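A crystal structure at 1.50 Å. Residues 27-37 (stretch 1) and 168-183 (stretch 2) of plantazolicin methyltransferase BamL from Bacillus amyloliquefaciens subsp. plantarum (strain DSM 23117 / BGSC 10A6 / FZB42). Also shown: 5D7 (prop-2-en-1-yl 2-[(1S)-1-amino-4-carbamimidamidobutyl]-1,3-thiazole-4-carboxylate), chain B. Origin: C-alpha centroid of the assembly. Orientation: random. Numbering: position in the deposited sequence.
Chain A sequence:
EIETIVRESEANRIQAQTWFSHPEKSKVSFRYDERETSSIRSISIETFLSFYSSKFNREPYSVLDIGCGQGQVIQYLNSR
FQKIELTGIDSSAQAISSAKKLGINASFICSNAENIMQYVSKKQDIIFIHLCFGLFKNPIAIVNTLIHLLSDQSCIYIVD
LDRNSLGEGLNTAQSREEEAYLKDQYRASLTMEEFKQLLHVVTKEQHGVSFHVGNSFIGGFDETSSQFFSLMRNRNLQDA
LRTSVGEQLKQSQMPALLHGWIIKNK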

# COMPACT_ATOMS: atom_id res chain seq x y z
N LYS A 27 4.60 -6.26 18.83
CA LYS A 27 5.36 -7.50 18.67
C LYS A 27 4.56 -8.54 17.88
O LYS A 27 5.12 -9.26 17.05
N VAL A 28 3.25 -8.61 18.15
CA VAL A 28 2.35 -9.56 17.48
C VAL A 28 2.19 -9.20 16.00
O VAL A 28 2.34 -10.06 15.12
N SER A 29 1.90 -7.93 15.73
CA SER A 29 1.71 -7.48 14.35
C SER A 29 2.98 -7.60 13.51
O SER A 29 2.91 -8.06 12.36
N PHE A 30 4.14 -7.25 14.07
CA PHE A 30 5.41 -7.39 13.34
C PHE A 30 5.68 -8.84 12.95
O PHE A 30 5.99 -9.12 11.80
N ARG A 31 5.55 -9.75 13.91
CA ARG A 31 5.77 -11.17 13.67
C ARG A 31 4.85 -11.71 12.57
O ARG A 31 5.31 -12.37 11.64
N TYR A 32 3.55 -11.43 12.68
CA TYR A 32 2.60 -11.86 11.66
C TYR A 32 2.96 -11.26 10.30
O TYR A 32 3.04 -11.98 9.29
N ASP A 33 3.17 -9.95 10.27
CA ASP A 33 3.38 -9.23 9.01
C ASP A 33 4.62 -9.70 8.28
O ASP A 33 4.60 -9.89 7.06
N GLU A 34 5.71 -9.91 9.02
CA GLU A 34 6.94 -10.42 8.42
C GLU A 34 6.77 -11.83 7.86
O GLU A 34 7.28 -12.13 6.77
N ARG A 35 6.06 -12.69 8.58
CA ARG A 35 5.87 -14.08 8.16
C ARG A 35 4.92 -14.22 6.98
O ARG A 35 5.15 -15.03 6.08
N GLU A 36 3.84 -13.44 6.98
CA GLU A 36 2.74 -13.67 6.06
C GLU A 36 2.63 -12.65 4.93
O GLU A 36 2.00 -12.95 3.90
N THR A 37 3.21 -11.47 5.10
CA THR A 37 3.06 -10.41 4.09
C THR A 37 4.35 -10.02 3.36
O THR A 37 4.31 -9.27 2.39
N GLU A 168 -11.71 -16.01 5.68
CA GLU A 168 -10.55 -16.67 5.07
C GLU A 168 -9.25 -16.10 5.63
O GLU A 168 -8.25 -16.82 5.74
N GLY A 169 -9.28 -14.82 5.98
CA GLY A 169 -8.11 -14.12 6.49
C GLY A 169 -7.62 -14.66 7.82
O GLY A 169 -6.44 -14.53 8.13
N LEU A 170 -8.51 -15.28 8.58
CA LEU A 170 -8.13 -15.83 9.89
C LEU A 170 -7.32 -17.13 9.81
O LEU A 170 -6.71 -17.53 10.81
N ASN A 171 -7.31 -17.77 8.64
CA ASN A 171 -6.65 -19.07 8.45
C ASN A 171 -5.16 -19.08 8.77
O ASN A 171 -4.61 -20.10 9.16
N THR A 172 -4.51 -17.93 8.59
CA THR A 172 -3.06 -17.82 8.77
C THR A 172 -2.64 -17.41 10.19
O THR A 172 -1.44 -17.36 10.49
N ALA A 173 -3.61 -17.13 11.05
CA ALA A 173 -3.32 -16.85 12.45
C ALA A 173 -2.83 -18.13 13.12
O ALA A 173 -3.37 -19.21 12.86
N GLN A 174 -1.81 -18.02 13.95
CA GLN A 174 -1.20 -19.19 14.60
C GLN A 174 -1.32 -19.11 16.13
O GLN A 174 -0.87 -20.00 16.84
N SER A 175 -1.95 -18.04 16.61
CA SER A 175 -2.16 -17.83 18.04
C SER A 175 -3.43 -17.02 18.29
O SER A 175 -3.96 -16.39 17.37
N ARG A 176 -3.90 -17.02 19.53
CA ARG A 176 -5.08 -16.24 19.88
C ARG A 176 -4.82 -14.74 19.70
O ARG A 176 -5.72 -14.00 19.31
N GLU A 177 -3.58 -14.31 19.97
CA GLU A 177 -3.19 -12.91 19.77
C GLU A 177 -3.24 -12.52 18.28
O GLU A 177 -3.80 -11.48 17.93
N GLU A 178 -2.68 -13.37 17.41
CA GLU A 178 -2.78 -13.14 15.95
C GLU A 178 -4.22 -13.14 15.45
O GLU A 178 -4.59 -12.35 14.57
N GLU A 179 -5.05 -14.03 16.00
CA GLU A 179 -6.47 -14.05 15.65
C GLU A 179 -7.15 -12.73 16.01
O GLU A 179 -7.88 -12.17 15.19
N ALA A 180 -6.91 -12.24 17.22
CA ALA A 180 -7.43 -10.95 17.69
C ALA A 180 -6.95 -9.80 16.81
O ALA A 180 -7.74 -8.94 16.43
N TYR A 181 -5.66 -9.82 16.50
CA TYR A 181 -5.04 -8.86 15.59
C TYR A 181 -5.75 -8.83 14.24
O TYR A 181 -6.20 -7.77 13.80
N LEU A 182 -5.89 -9.99 13.61
CA LEU A 182 -6.50 -10.05 12.28
C LEU A 182 -7.97 -9.63 12.28
O LEU A 182 -8.42 -8.94 11.36
N LYS A 183 -8.72 -10.05 13.30
CA LYS A 183 -10.12 -9.62 13.43
C LYS A 183 -10.21 -8.09 13.44
O LYS A 183 -11.02 -7.51 12.71

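Helix 27-37 crosses helix 176-183 at nearly a right angle, and side chains fill the gap. Val-28, Tyr-32, Arg-35 and Glu-36 point toward stretch 2; Thr-172, Gln-174, Tyr-181 and Leu-182 point back.

Glu-178 (chi1 m, chi2 t) sits among Val-28, Arg-31, Tyr-32 and Arg-35. Its carboxylate is well satisfied. Arg-35 (chi1 t) forms a two-pronged salt bridge with it: NH1 to Glu-178 OE2 at 3.0 Å, NH2 to Glu-178 OE1 at 2.9 Å. Glu-178 OE1 also accepts from Gln-174 N (2.8 Å), and OE2 from water 1, which bridges to Val-28 O and Arg-31 NH1. Arg-35 NE donates to Glu-36 OE2 (2.8 Å), and Arg-35 NH2 adds a weak bond to Thr-172 O (3.0 Å). Water 3 joins Glu-36 OE2, Thr-172 O and Gln-174 NE2.

Tyr-32 (t) shares a hydrogen bond between its OH and Thr-172 OG1 (2.7 Å). Water 2 links the same OH to Gly-169 O. Leu-182 CD2 covers one face of the ring, and Tyr-181 turns its edge toward the Tyr-32 face.

Tyr-181 (t) donates from OH to Asp-33 OD1 (2.7 Å). Its ring face receives Ser-29 CA. The ligand 5D7 lies beside this pair, with S5 3.0 Å from Tyr-181 OH.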

# COMPACT_ATOMS: atom_id res chain seq x y z
CB LYS A 27 5.79 -8.06 20.03
CG LYS A 27 6.81 -7.18 20.74
CD LYS A 27 7.14 -7.70 22.13
CE LYS A 27 8.14 -6.79 22.83
NZ LYS A 27 8.53 -7.29 24.18
CB VAL A 28 0.96 -9.62 18.16
CG1 VAL A 28 0.03 -10.55 17.41
CG2 VAL A 28 1.09 -10.03 19.62
CB SER A 29 1.14 -6.06 14.32
OG SER A 29 2.02 -5.13 14.91
CB PHE A 30 6.58 -6.82 14.15
CG PHE A 30 7.89 -6.82 13.40
CD1 PHE A 30 8.15 -5.85 12.43
CD2 PHE A 30 8.86 -7.79 13.65
CE1 PHE A 30 9.35 -5.84 11.74
CE2 PHE A 30 10.06 -7.79 12.96
CZ PHE A 30 10.32 -6.81 12.01
CB ARG A 31 5.57 -11.97 14.96
CG ARG A 31 6.07 -13.40 14.89
CD ARG A 31 5.66 -14.20 16.11
NE ARG A 31 6.32 -13.77 17.33
CZ ARG A 31 5.73 -13.11 18.33
NH1 ARG A 31 4.44 -12.80 18.27
NH2 ARG A 31 6.43 -12.78 19.40
CB TYR A 32 1.15 -11.51 12.03
CG TYR A 32 0.19 -11.95 10.94
CD1 TYR A 32 -0.07 -11.13 9.84
CD2 TYR A 32 -0.42 -13.20 10.98
CE1 TYR A 32 -0.90 -11.54 8.82
CE2 TYR A 32 -1.27 -13.63 9.97
CZ TYR A 32 -1.51 -12.79 8.88
OH TYR A 32 -2.34 -13.16 7.85
CB ASP A 33 3.45 -7.71 9.24
CG ASP A 33 2.12 -7.11 9.68
OD1 ASP A 33 1.10 -7.84 9.72
OD2 ASP A 33 2.12 -5.91 9.99
CB GLU A 34 8.08 -10.38 9.43
CG GLU A 34 8.57 -8.97 9.73
CD GLU A 34 9.34 -8.37 8.58
OE1 GLU A 34 8.82 -7.43 7.94
OE2 GLU A 34 10.47 -8.85 8.31
CB ARG A 35 5.37 -14.92 9.34
CG ARG A 35 5.29 -16.41 9.07
CD ARG A 35 4.66 -17.18 10.22
NE ARG A 35 3.20 -16.99 10.30
CZ ARG A 35 2.56 -16.49 11.35
NH1 ARG A 35 3.20 -16.15 12.46
NH2 ARG A 35 1.23 -16.36 11.30
CB GLU A 36 1.41 -13.76 6.82
CG GLU A 36 1.34 -14.85 7.89
CD GLU A 36 1.28 -16.27 7.35
OE1 GLU A 36 1.07 -16.48 6.14
OE2 GLU A 36 1.43 -17.21 8.16
CB THR A 37 2.37 -9.13 4.65
OG1 THR A 37 3.29 -8.33 5.40
CG2 THR A 37 1.17 -9.47 5.53
CB GLU A 168 -10.57 -16.49 3.55
CG GLU A 168 -11.95 -16.48 2.92
CD GLU A 168 -12.01 -15.65 1.65
OE1 GLU A 168 -12.95 -14.83 1.52
OE2 GLU A 168 -11.11 -15.81 0.79
CB LEU A 170 -9.38 -16.03 10.77
CG LEU A 170 -10.10 -14.77 11.27
CD1 LEU A 170 -11.36 -15.14 12.05
CD2 LEU A 170 -9.18 -13.90 12.12
CB ASN A 171 -6.86 -19.59 7.02
CG ASN A 171 -8.31 -19.92 6.71
OD1 ASN A 171 -9.14 -20.12 7.61
ND2 ASN A 171 -8.63 -19.99 5.42
CB THR A 172 -2.44 -16.85 7.76
OG1 THR A 172 -3.24 -15.66 7.71
CG2 THR A 172 -2.40 -17.50 6.38
CB ALA A 173 -4.56 -16.31 13.16
CB GLN A 174 0.27 -19.33 14.19
CG GLN A 174 0.49 -19.52 12.69
CD GLN A 174 1.94 -19.75 12.30
OE1 GLN A 174 2.85 -19.58 13.12
NE2 GLN A 174 2.16 -20.13 11.05
CB SER A 175 -0.95 -17.12 18.66
OG SER A 175 -0.89 -15.77 18.22
CB ARG A 176 -5.53 -16.56 21.31
CG ARG A 176 -6.82 -15.92 21.77
CD ARG A 176 -6.92 -15.88 23.29
NE ARG A 176 -6.00 -14.90 23.89
CZ ARG A 176 -4.71 -15.13 24.14
NH1 ARG A 176 -4.16 -16.31 23.85
NH2 ARG A 176 -3.96 -14.18 24.68
CB GLU A 177 -1.81 -12.62 20.36
CG GLU A 177 -1.74 -12.72 21.89
CD GLU A 177 -1.46 -14.12 22.40
OE1 GLU A 177 -1.32 -15.07 21.59
OE2 GLU A 177 -1.36 -14.28 23.63
CB GLU A 178 -1.94 -14.16 15.18
CG GLU A 178 -0.45 -13.90 15.29
CD GLU A 178 0.41 -14.86 14.48
OE1 GLU A 178 -0.13 -15.74 13.77
OE2 GLU A 178 1.65 -14.72 14.55
CB GLU A 179 -7.17 -15.23 16.34
CG GLU A 179 -8.68 -15.28 16.11
CD GLU A 179 -9.34 -16.43 16.84
OE1 GLU A 179 -9.45 -16.36 18.08
OE2 GLU A 179 -9.77 -17.39 16.17
CB ALA A 180 -7.04 -10.72 19.14
CB TYR A 181 -3.56 -9.23 15.43
CG TYR A 181 -2.84 -8.54 14.30
CD1 TYR A 181 -2.72 -7.15 14.26
CD2 TYR A 181 -2.24 -9.29 13.29
CE1 TYR A 181 -2.04 -6.52 13.23
CE2 TYR A 181 -1.57 -8.67 12.24
CZ TYR A 181 -1.47 -7.28 12.23
OH TYR A 181 -0.79 -6.66 11.21
CB LEU A 182 -6.32 -11.43 11.65
CG LEU A 182 -4.89 -11.82 11.27
CD1 LEU A 182 -4.88 -13.22 10.68
CD2 LEU A 182 -4.25 -10.81 10.31
CB LYS A 183 -10.77 -10.20 14.69
CG LYS A 183 -11.18 -11.66 14.60
CD LYS A 183 -11.97 -12.03 15.85
CE LYS A 183 -12.02 -13.53 16.07
NZ LYS A 183 -12.40 -13.82 17.49
O9 5D7 B . -1.80 -8.37 4.09
C6 5D7 B . -2.22 -8.89 5.11
O7 5D7 B . -2.75 -10.23 5.10
C8 5D7 B . -2.93 -10.96 3.89
C2 5D7 B . -2.17 -8.19 6.41
N3 5D7 B . -1.50 -7.01 6.57
C4 5D7 B . -1.54 -6.50 7.81
S5 5D7 B . -2.46 -7.56 8.83
C1 5D7 B . -2.79 -8.69 7.57
CA 5D7 B . -0.94 -5.27 8.36
N 5D7 B . -0.04 -4.73 7.35
CB 5D7 B . -2.00 -4.23 8.76
CG 5D7 B . -3.15 -4.04 7.77
CD 5D7 B . -3.66 -2.61 7.85
NE 5D7 B . -4.85 -2.47 7.02
CZ 5D7 B . -6.12 -2.70 7.34
NH2 5D7 B . -7.03 -2.53 6.48
NH1 5D7 B . -6.44 -3.07 8.52
C3 5D7 B . -3.57 -12.29 4.22
C5 5D7 B . -3.28 -13.38 3.53
O HOH W 1 2.59 -12.80 16.11
O HOH W 2 -4.88 -12.50 6.96
O HOH W 3 0.11 -19.47 9.27